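Local structure of cytosolic phospholipase A2 delta (Homo sapiens, 5IZ5) at residues M371-Q382 with A455-Y466; R301-L309 with L319-V327. The protein hydrolyses glycerophospholipids at the sn-2 position in a calcium-dependent manner, preferring linoleic acid there, and releases a lysophospholipid and a free fatty acid. The protein carries 3 engineered substitutions. All coordinates share one frame; numbering follows the deposited sequence.

Contact 1 of 2, residues M371-Q382 with A455-Y466; sequences MAHLYGDPEWSQ and ALERGQNPLPLY
Asn461 holds Ser381 and Pro378 through the two ends of its side-chain amide, gripping the turn Asp377-Trp380 that follows helix 367-375. Asn461 OD1 accepts from Ser381 N at 3.0 Å, in the carbonyl plane, and from Ser381 OG at 2.7 Å, well above that plane; this oxygen also lies over one face of the Trp380 ring. Asn461 ND2 donates to Ala455 O (2.9 Å, 168°) and weakly to Pro378 O, whose straighter donor is Gln460 NE2 at 2.9 Å (147°). Gln460 O accepts in turn from Gln382 NE2, which also reaches Asp356. A leucine in place of Asn461 would probably leave Ser381 N and Ala455 O without their mates and free the turn to shift. Tyr375 OH donates to Pro462 O in a very short bond of 2.5 Å, while Pro464 CG covers one face of the Tyr375 ring, a CH-pi contact. Met371 CE lies over one face of the Tyr466 ring, a second CH-pi contact; Tyr466 OH is bonded to Gln452. The Met371 side chain is about 10 Å from that of the nucleophile Ser365. Strand 360-363 runs beside strand 463-471, and helix 335-351 packs against Leu374.

Contact 2 of 2, residues R301-L309 with L319-V327; sequences RKQVVAKAL and LQEDEVPVV
Val324 meets Val305 and Ala306 where the chain, having left helix 292-313, turns back across that helix and enters strand 327-331 of the mixed sheet in the alpha/beta hydrolase domain. The contact is apolar packing, and the atoms of Val324 trace it. Its CB points toward the helix and splits into two branches with separate targets. Val324 CG1, anti to the backbone N (chi1 -178°), presses on Val305 CG1 at 3.4 Å, tighter than ordinary van der Waals contact, and also lies 3.9 Å from Val305 CB. Val324 CG2 turns the other way, to Ala306 CB at 4.0 Å and to the carbonyl oxygen of Lys302. One valine therefore spans one turn of the helix, from Lys302 to Val305 and Ala306.

Leu319, at the start of the returning segment, packs across Ala306 and the next turn: Leu319 CB lies 4.2 Å from Ala306 CB, and Leu319 CD1 approaches Leu309 CD1 at 3.8 Å. Near the other end, the aliphatic part of Lys302 runs beside Val324 and Val326. Lys302 NZ stays 4.8 Å from Glu321 OE2, so opposite charges are near each other without touching. Helix 797-810 adds a further layer, Leu808 resting on Leu319 and Pro325, and Arg811 donates to Val324 O. The Pro325 ring closes the row: Pro325 CD touches the Leu309 CD1 methyl at 3.4 Å, again tighter than usual, and Pro325 CG is 3.6 Å from Leu309 CD1.

Overall arrangement
Contact 2 closes before contact 1 opens along the chain, and their centres lie about 18 Å apart in the catalytic domain, on the same side of the chain's centre. Both lead into one mixed sheet: the loop of contact 2 enters strand 327-331, contact 1 includes the start of strand 463-471, and strand 360-363 runs parallel to both between them. Helix 292-313 bridges the two. Arg301 NH1 probably donates to Gly459 O at 2.9 Å, and the same residue bonds Val358 O just ahead of strand 360-363. The Tyr466 side chain of contact 1 lies about 10 Å from that of Asp651, the probable proton acceptor; contact 2 is peripheral packing, away from the annotated sites.

Contact 1 of 2, residues M371-Q382 with A455-Y466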
loop_
_atom_site.group_PDB
_atom_site.type_symbol
_atom_site.label_atom_id
_atom_site.label_comp_id
_atom_site.label_asym_id
_atom_site.label_seq_id
_atom_site.Cartn_x
_atom_site.Cartn_y
_atom_site.Cartn_z
ATOM N N MET B 371 15.488 5.907 9.295
ATOM C CA MET B 371 14.304 6.514 9.877
ATOM C C MET B 371 13.757 5.668 11.020
ATOM O O MET B 371 13.497 6.176 12.109
ATOM C CB MET B 371 13.224 6.715 8.807
ATOM C CG MET B 371 13.612 7.730 7.746
ATOM S SD MET B 371 12.549 7.685 6.296
ATOM C CE MET B 371 11.001 8.252 7.003
ATOM N N ALA B 372 13.604 4.373 10.775
ATOM C CA ALA B 372 13.032 3.473 11.771
ATOM C C ALA B 372 13.886 3.411 13.033
ATOM O O ALA B 372 13.370 3.488 14.147
ATOM C CB ALA B 372 12.859 2.084 11.189
ATOM N N HIS B 373 15.193 3.270 12.864
ATOM C CA HIS B 373 16.081 3.230 14.016
ATOM C C HIS B 373 15.983 4.516 14.846
ATOM O O HIS B 373 15.846 4.466 16.070
ATOM C CB HIS B 373 17.528 3.014 13.588
ATOM C CG HIS B 373 18.487 2.991 14.738
ATOM N ND1 HIS B 373 19.640 3.745 14.766
ATOM C CD2 HIS B 373 18.444 2.325 15.916
ATOM C CE1 HIS B 373 20.275 3.531 15.905
ATOM N NE2 HIS B 373 19.571 2.672 16.620
ATOM N N LEU B 374 16.055 5.659 14.178
ATOM C CA LEU B 374 16.044 6.941 14.873
ATOM C C LEU B 374 14.732 7.202 15.594
ATOM O O LEU B 374 14.734 7.602 16.761
ATOM C CB LEU B 374 16.332 8.088 13.907
ATOM C CG LEU B 374 17.766 8.144 13.372
ATOM C CD1 LEU B 374 17.876 9.226 12.311
ATOM C CD2 LEU B 374 18.780 8.376 14.487
ATOM N N TYR B 375 13.616 6.964 14.908
ATOM C CA TYR B 375 12.304 7.222 15.493
ATOM C C TYR B 375 11.907 6.233 16.610
ATOM O O TYR B 375 10.878 6.415 17.250
ATOM C CB TYR B 375 11.230 7.311 14.408
ATOM C CG TYR B 375 11.211 8.652 13.712
ATOM C CD1 TYR B 375 10.339 9.652 14.117
ATOM C CD2 TYR B 375 12.083 8.932 12.664
ATOM C CE1 TYR B 375 10.317 10.880 13.487
ATOM C CE2 TYR B 375 12.070 10.163 12.027
ATOM C CZ TYR B 375 11.188 11.132 12.442
ATOM O OH TYR B 375 11.178 12.351 11.814
ATOM N N GLY B 376 12.721 5.208 16.847
ATOM C CA GLY B 376 12.628 4.416 18.068
ATOM C C GLY B 376 13.001 5.193 19.329
ATOM O O GLY B 376 12.554 4.849 20.421
ATOM N N ASP B 377 13.829 6.229 19.175
ATOM C CA ASP B 377 14.146 7.170 20.252
ATOM C C ASP B 377 13.275 8.418 20.090
ATOM O O ASP B 377 13.453 9.168 19.130
ATOM C CB ASP B 377 15.635 7.544 20.192
ATOM C CG ASP B 377 16.026 8.632 21.195
ATOM O OD1 ASP B 377 15.195 9.047 22.025
ATOM O OD2 ASP B 377 17.179 9.092 21.138
ATOM N N PRO B 378 12.341 8.661 21.035
ATOM C CA PRO B 378 11.439 9.824 20.935
ATOM C C PRO B 378 12.132 11.200 20.922
ATOM O O PRO B 378 11.496 12.204 20.599
ATOM C CB PRO B 378 10.560 9.713 22.192
ATOM C CG PRO B 378 10.757 8.339 22.716
ATOM C CD PRO B 378 12.106 7.882 22.265
ATOM N N GLU B 379 13.411 11.234 21.281
ATOM C CA GLU B 379 14.174 12.470 21.358
ATOM C C GLU B 379 15.316 12.549 20.350
ATOM O O GLU B 379 16.199 13.384 20.496
ATOM C CB GLU B 379 14.739 12.603 22.782
ATOM C CG GLU B 379 14.220 13.789 23.553
ATOM C CD GLU B 379 12.725 13.920 23.507
ATOM O OE1 GLU B 379 12.010 12.997 23.932
ATOM O OE2 GLU B 379 12.263 14.975 23.047
ATOM N N TRP B 380 15.286 11.719 19.309
ATOM C CA TRP B 380 16.471 11.516 18.468
ATOM C C TRP B 380 17.079 12.792 17.875
ATOM O O TRP B 380 18.288 12.938 17.909
ATOM C CB TRP B 380 16.211 10.474 17.366
ATOM C CG TRP B 380 15.302 10.911 16.247
ATOM C CD1 TRP B 380 13.967 10.688 16.147
ATOM C CD2 TRP B 380 15.675 11.621 15.063
ATOM N NE1 TRP B 380 13.475 11.223 14.982
ATOM C CE2 TRP B 380 14.505 11.803 14.296
ATOM C CE3 TRP B 380 16.882 12.129 14.582
ATOM C CZ2 TRP B 380 14.506 12.472 13.070
ATOM C CZ3 TRP B 380 16.887 12.792 13.365
ATOM C CH2 TRP B 380 15.704 12.961 12.622
ATOM N N SER B 381 16.267 13.715 17.354
ATOM C CA SER B 381 16.816 14.930 16.734
ATOM C C SER B 381 17.324 15.928 17.775
ATOM O O SER B 381 18.064 16.842 17.440
ATOM C CB SER B 381 15.808 15.611 15.805
ATOM O OG SER B 381 14.806 16.308 16.527
ATOM N N GLN B 382 16.921 15.745 19.030
ATOM C CA GLN B 382 17.393 16.577 20.140
ATOM C C GLN B 382 18.609 15.984 20.833
ATOM O O GLN B 382 19.104 16.559 21.803
ATOM C CB GLN B 382 16.279 16.760 21.174
ATOM C CG GLN B 382 14.977 17.277 20.592
ATOM C CD GLN B 382 15.165 18.552 19.792
ATOM O OE1 GLN B 382 15.883 19.452 20.216
ATOM N NE2 GLN B 382 14.522 18.636 18.633
ATOM N N ALA B 455 7.621 10.148 19.479
ATOM C CA ALA B 455 8.624 11.054 18.904
ATOM C C ALA B 455 8.040 12.353 18.350
ATOM O O ALA B 455 8.788 13.263 17.985
ATOM C CB ALA B 455 9.399 10.340 17.811
ATOM N N LEU B 456 6.714 12.442 18.282
ATOM C CA LEU B 456 6.037 13.602 17.716
ATOM C C LEU B 456 5.143 14.346 18.718
ATOM O O LEU B 456 4.488 15.324 18.349
ATOM C CB LEU B 456 5.171 13.143 16.544
ATOM C CG LEU B 456 5.838 12.287 15.469
ATOM C CD1 LEU B 456 4.794 11.806 14.476
ATOM C CD2 LEU B 456 6.941 13.060 14.759
ATOM N N GLU B 457 5.110 13.894 19.969
ATOM C CA GLU B 457 4.124 14.400 20.939
ATOM C C GLU B 457 4.334 15.876 21.292
ATOM O O GLU B 457 3.366 16.587 21.545
ATOM C CB GLU B 457 4.039 13.505 22.179
ATOM C CG GLU B 457 5.313 13.342 22.979
ATOM C CD GLU B 457 5.204 12.214 23.996
ATOM O OE1 GLU B 457 4.067 11.806 24.327
ATOM O OE2 GLU B 457 6.263 11.727 24.451
ATOM N N ARG B 458 5.580 16.340 21.257
ATOM C CA ARG B 458 5.900 17.752 21.510
ATOM C C ARG B 458 6.374 18.494 20.255
ATOM O O ARG B 458 6.923 19.593 20.343
ATOM C CB ARG B 458 6.959 17.838 22.611
ATOM C CG ARG B 458 6.398 17.550 23.992
ATOM C CD ARG B 458 7.477 17.467 25.037
ATOM N NE ARG B 458 8.307 16.304 24.766
ATOM C CZ ARG B 458 9.527 16.327 24.236
ATOM N NH1 ARG B 458 10.132 17.468 23.919
ATOM N NH2 ARG B 458 10.144 15.183 24.032
ATOM N N GLY B 459 6.136 17.902 19.086
ATOM C CA GLY B 459 6.640 18.439 17.825
ATOM C C GLY B 459 8.155 18.476 17.784
ATOM O O GLY B 459 8.731 19.310 17.093
ATOM N N GLN B 460 8.797 17.559 18.509
ATOM C CA GLN B 460 10.245 17.605 18.709
ATOM C C GLN B 460 11.054 16.906 17.606
ATOM O O GLN B 460 12.286 16.930 17.631
ATOM C CB GLN B 460 10.614 17.019 20.077
ATOM C CG GLN B 460 10.532 15.498 20.199
ATOM C CD GLN B 460 9.149 14.978 20.555
ATOM O OE1 GLN B 460 8.137 15.625 20.290
ATOM N NE2 GLN B 460 9.104 13.793 21.144
ATOM N N ASN B 461 10.363 16.263 16.670
ATOM C CA ASN B 461 10.995 15.684 15.486
ATOM C C ASN B 461 10.095 15.938 14.285
ATOM O O ASN B 461 8.914 16.251 14.460
ATOM C CB ASN B 461 11.214 14.171 15.652
ATOM C CG ASN B 461 12.194 13.825 16.762
ATOM O OD1 ASN B 461 13.402 14.015 16.626
ATOM N ND2 ASN B 461 11.680 13.269 17.855
ATOM N N PRO B 462 10.643 15.825 13.057
ATOM C CA PRO B 462 9.769 15.899 11.875
ATOM C C PRO B 462 8.836 14.685 11.774
ATOM O O PRO B 462 9.126 13.641 12.357
ATOM C CB PRO B 462 10.752 15.909 10.693
ATOM C CG PRO B 462 12.110 16.113 11.282
ATOM C CD PRO B 462 12.049 15.602 12.687
ATOM N N LEU B 463 7.731 14.827 11.050
ATOM C CA LEU B 463 6.835 13.696 10.787
ATOM C C LEU B 463 7.483 12.769 9.743
ATOM O O LEU B 463 7.772 13.214 8.630
ATOM C CB LEU B 463 5.479 14.174 10.266
ATOM C CG LEU B 463 4.482 13.057 9.922
ATOM C CD1 LEU B 463 3.905 12.440 11.181
ATOM C CD2 LEU B 463 3.356 13.569 9.051
ATOM N N PRO B 464 7.705 11.490 10.094
ATOM C CA PRO B 464 8.300 10.545 9.156
ATOM C C PRO B 464 7.261 9.902 8.239
ATOM O O PRO B 464 6.201 9.471 8.699
ATOM C CB PRO B 464 8.926 9.503 10.073
ATOM C CG PRO B 464 8.033 9.480 11.257
ATOM C CD PRO B 464 7.442 10.859 11.397
ATOM N N LEU B 465 7.572 9.845 6.948
ATOM C CA LEU B 465 6.674 9.290 5.940
ATOM C C LEU B 465 7.398 8.198 5.147
ATOM O O LEU B 465 8.399 8.461 4.473
ATOM C CB LEU B 465 6.189 10.402 5.011
ATOM C CG LEU B 465 5.336 11.477 5.710
ATOM C CD1 LEU B 465 5.336 12.790 4.944
ATOM C CD2 LEU B 465 3.912 10.985 5.928
ATOM N N TYR B 466 6.899 6.971 5.245
ATOM C CA TYR B 466 7.508 5.827 4.585
ATOM C C TYR B 466 6.587 5.400 3.442
ATOM O O TYR B 466 5.364 5.316 3.629
ATOM C CB TYR B 466 7.677 4.661 5.559
ATOM C CG TYR B 466 8.291 4.974 6.923
ATOM C CD1 TYR B 466 9.605 4.617 7.216
ATOM C CD2 TYR B 466 7.539 5.569 7.935
ATOM C CE1 TYR B 466 10.168 4.864 8.462
ATOM C CE2 TYR B 466 8.096 5.827 9.188
ATOM C CZ TYR B 466 9.408 5.469 9.448
ATOM O OH TYR B 466 9.976 5.703 10.688
#

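Contact 2 of 2, residues R301-L309 with L319-V327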
loop_
_atom_site.group_PDB
_atom_site.type_symbol
_atom_site.label_atom_id
_atom_site.label_comp_id
_atom_site.label_asym_id
_atom_site.label_seq_id
_atom_site.Cartn_x
_atom_site.Cartn_y
_atom_site.Cartn_z
ATOM N N ARG B 301 4.776 21.364 15.742
ATOM C CA ARG B 301 6.060 21.403 15.046
ATOM C C ARG B 301 6.429 22.818 14.598
ATOM O O ARG B 301 7.588 23.203 14.669
ATOM C CB ARG B 301 6.055 20.451 13.836
ATOM C CG ARG B 301 7.386 20.320 13.106
ATOM C CD ARG B 301 8.489 19.811 14.019
ATOM N NE ARG B 301 9.759 19.660 13.321
ATOM C CZ ARG B 301 10.900 19.307 13.907
ATOM N NH1 ARG B 301 10.949 19.062 15.215
ATOM N NH2 ARG B 301 12.005 19.203 13.180
ATOM N N LYS B 302 5.447 23.580 14.133
ATOM C CA LYS B 302 5.707 24.925 13.605
ATOM C C LYS B 302 6.231 25.918 14.638
ATOM O O LYS B 302 6.903 26.887 14.273
ATOM C CB LYS B 302 4.474 25.482 12.900
ATOM C CG LYS B 302 4.308 24.888 11.513
ATOM C CD LYS B 302 3.016 25.324 10.851
ATOM C CE LYS B 302 2.832 24.588 9.534
ATOM N NZ LYS B 302 1.589 25.012 8.840
ATOM N N GLN B 303 5.925 25.685 15.914
ATOM C CA GLN B 303 6.542 26.463 16.988
ATOM C C GLN B 303 8.035 26.196 17.054
ATOM O O GLN B 303 8.828 27.129 17.177
ATOM C CB GLN B 303 5.917 26.137 18.344
ATOM C CG GLN B 303 4.609 26.876 18.598
ATOM C CD GLN B 303 4.862 28.331 18.981
ATOM O OE1 GLN B 303 5.202 28.633 20.128
ATOM N NE2 GLN B 303 4.724 29.234 18.015
ATOM N N VAL B 304 8.409 24.921 16.973
ATOM C CA VAL B 304 9.820 24.534 17.010
ATOM C C VAL B 304 10.544 25.058 15.769
ATOM O O VAL B 304 11.682 25.510 15.854
ATOM C CB VAL B 304 10.007 23.000 17.133
ATOM C CG1 VAL B 304 11.483 22.623 17.086
ATOM C CG2 VAL B 304 9.386 22.484 18.427
ATOM N N VAL B 305 9.869 25.010 14.626
ATOM C CA VAL B 305 10.436 25.507 13.371
ATOM C C VAL B 305 10.600 27.031 13.378
ATOM O O VAL B 305 11.639 27.548 12.962
ATOM C CB VAL B 305 9.574 25.089 12.161
ATOM C CG1 VAL B 305 10.076 25.740 10.882
ATOM C CG2 VAL B 305 9.566 23.570 12.005
ATOM N N ALA B 306 9.578 27.743 13.843
ATOM C CA ALA B 306 9.628 29.210 13.931
ATOM C C ALA B 306 10.838 29.668 14.742
ATOM O O ALA B 306 11.581 30.558 14.320
ATOM C CB ALA B 306 8.350 29.747 14.555
ATOM N N LYS B 307 11.035 29.036 15.896
ATOM C CA LYS B 307 12.171 29.339 16.767
ATOM C C LYS B 307 13.497 29.039 16.071
ATOM O O LYS B 307 14.379 29.897 16.010
ATOM C CB LYS B 307 12.096 28.539 18.072
ATOM C CG LYS B 307 12.448 29.341 19.314
ATOM C CD LYS B 307 12.933 28.447 20.445
ATOM C CE LYS B 307 14.304 27.856 20.147
ATOM N NZ LYS B 307 14.817 27.058 21.292
ATOM N N ALA B 308 13.636 27.823 15.547
ATOM C CA ALA B 308 14.877 27.407 14.891
ATOM C C ALA B 308 15.192 28.259 13.660
ATOM O O ALA B 308 16.356 28.504 13.353
ATOM C CB ALA B 308 14.806 25.935 14.508
ATOM N N LEU B 309 14.150 28.707 12.965
ATOM C CA LEU B 309 14.322 29.591 11.816
ATOM C C LEU B 309 14.823 30.980 12.213
ATOM O O LEU B 309 15.692 31.542 11.549
ATOM C CB LEU B 309 13.013 29.760 11.054
ATOM C CG LEU B 309 12.748 28.825 9.882
ATOM C CD1 LEU B 309 11.395 29.160 9.295
ATOM C CD2 LEU B 309 13.827 28.948 8.818
ATOM N N LEU B 319 8.304 34.899 13.969
ATOM C CA LEU B 319 7.468 34.475 12.863
ATOM C C LEU B 319 6.045 34.184 13.281
ATOM O O LEU B 319 5.792 33.514 14.281
ATOM C CB LEU B 319 8.052 33.239 12.177
ATOM C CG LEU B 319 9.332 33.509 11.393
ATOM C CD1 LEU B 319 9.960 32.198 10.962
ATOM C CD2 LEU B 319 9.058 34.399 10.189
ATOM N N GLN B 320 5.125 34.721 12.491
ATOM C CA GLN B 320 3.731 34.384 12.531
ATOM C C GLN B 320 3.530 32.948 12.016
ATOM O O GLN B 320 4.278 32.474 11.156
ATOM C CB GLN B 320 2.927 35.421 11.696
ATOM C CG GLN B 320 3.372 35.731 10.244
ATOM C CD GLN B 320 4.765 36.369 10.066
ATOM O OE1 GLN B 320 5.666 36.161 10.874
ATOM N NE2 GLN B 320 4.953 37.109 8.969
ATOM N N GLU B 321 2.537 32.250 12.562
ATOM C CA GLU B 321 2.266 30.847 12.200
ATOM C C GLU B 321 2.126 30.653 10.689
ATOM O O GLU B 321 2.684 29.713 10.116
ATOM C CB GLU B 321 0.986 30.344 12.891
ATOM C CG GLU B 321 1.198 29.014 13.638
ATOM C CD GLU B 321 0.187 27.927 13.288
ATOM O OE1 GLU B 321 -0.119 27.052 14.142
ATOM O OE2 GLU B 321 -0.286 27.926 12.139
ATOM N N ASP B 322 1.361 31.549 10.071
ATOM C CA ASP B 322 1.138 31.561 8.622
ATOM C C ASP B 322 2.369 31.889 7.784
ATOM O O ASP B 322 2.338 31.720 6.569
ATOM C CB ASP B 322 0.036 32.571 8.276
ATOM C CG ASP B 322 0.374 33.979 8.744
ATOM O OD1 ASP B 322 -0.144 34.386 9.807
ATOM O OD2 ASP B 322 1.181 34.662 8.070
ATOM N N GLU B 323 3.429 32.388 8.410
ATOM C CA GLU B 323 4.651 32.710 7.681
ATOM C C GLU B 323 5.681 31.588 7.736
ATOM O O GLU B 323 6.632 31.619 6.976
ATOM C CB GLU B 323 5.239 34.011 8.220
ATOM C CG GLU B 323 6.531 34.518 7.583
ATOM C CD GLU B 323 6.461 34.608 6.069
ATOM O OE1 GLU B 323 5.717 35.480 5.583
ATOM O OE2 GLU B 323 7.145 33.825 5.367
ATOM N N VAL B 324 5.481 30.593 8.601
ATOM C CA VAL B 324 6.462 29.523 8.777
ATOM C C VAL B 324 6.453 28.625 7.540
ATOM O O VAL B 324 5.430 27.996 7.240
ATOM C CB VAL B 324 6.184 28.667 10.040
ATOM C CG1 VAL B 324 7.260 27.601 10.215
ATOM C CG2 VAL B 324 6.137 29.548 11.282
ATOM N N PRO B 325 7.583 28.563 6.814
ATOM C CA PRO B 325 7.621 27.707 5.633
ATOM C C PRO B 325 7.659 26.222 5.999
ATOM O O PRO B 325 8.244 25.847 7.015
ATOM C CB PRO B 325 8.922 28.125 4.945
ATOM C CG PRO B 325 9.801 28.531 6.078
ATOM C CD PRO B 325 8.884 29.214 7.055
ATOM N N VAL B 326 7.011 25.402 5.178
ATOM C CA VAL B 326 6.984 23.958 5.379
ATOM C C VAL B 326 8.165 23.358 4.619
ATOM O O VAL B 326 8.240 23.437 3.391
ATOM C CB VAL B 326 5.648 23.353 4.904
ATOM C CG1 VAL B 326 5.623 21.844 5.109
ATOM C CG2 VAL B 326 4.481 23.999 5.645
ATOM N N VAL B 327 9.094 22.777 5.367
ATOM C CA VAL B 327 10.318 22.212 4.810
ATOM C C VAL B 327 10.282 20.691 4.930
ATOM O O VAL B 327 9.927 20.159 5.977
ATOM C CB VAL B 327 11.562 22.741 5.552
ATOM C CG1 VAL B 327 12.833 22.100 5.014
ATOM C CG2 VAL B 327 11.648 24.260 5.437
#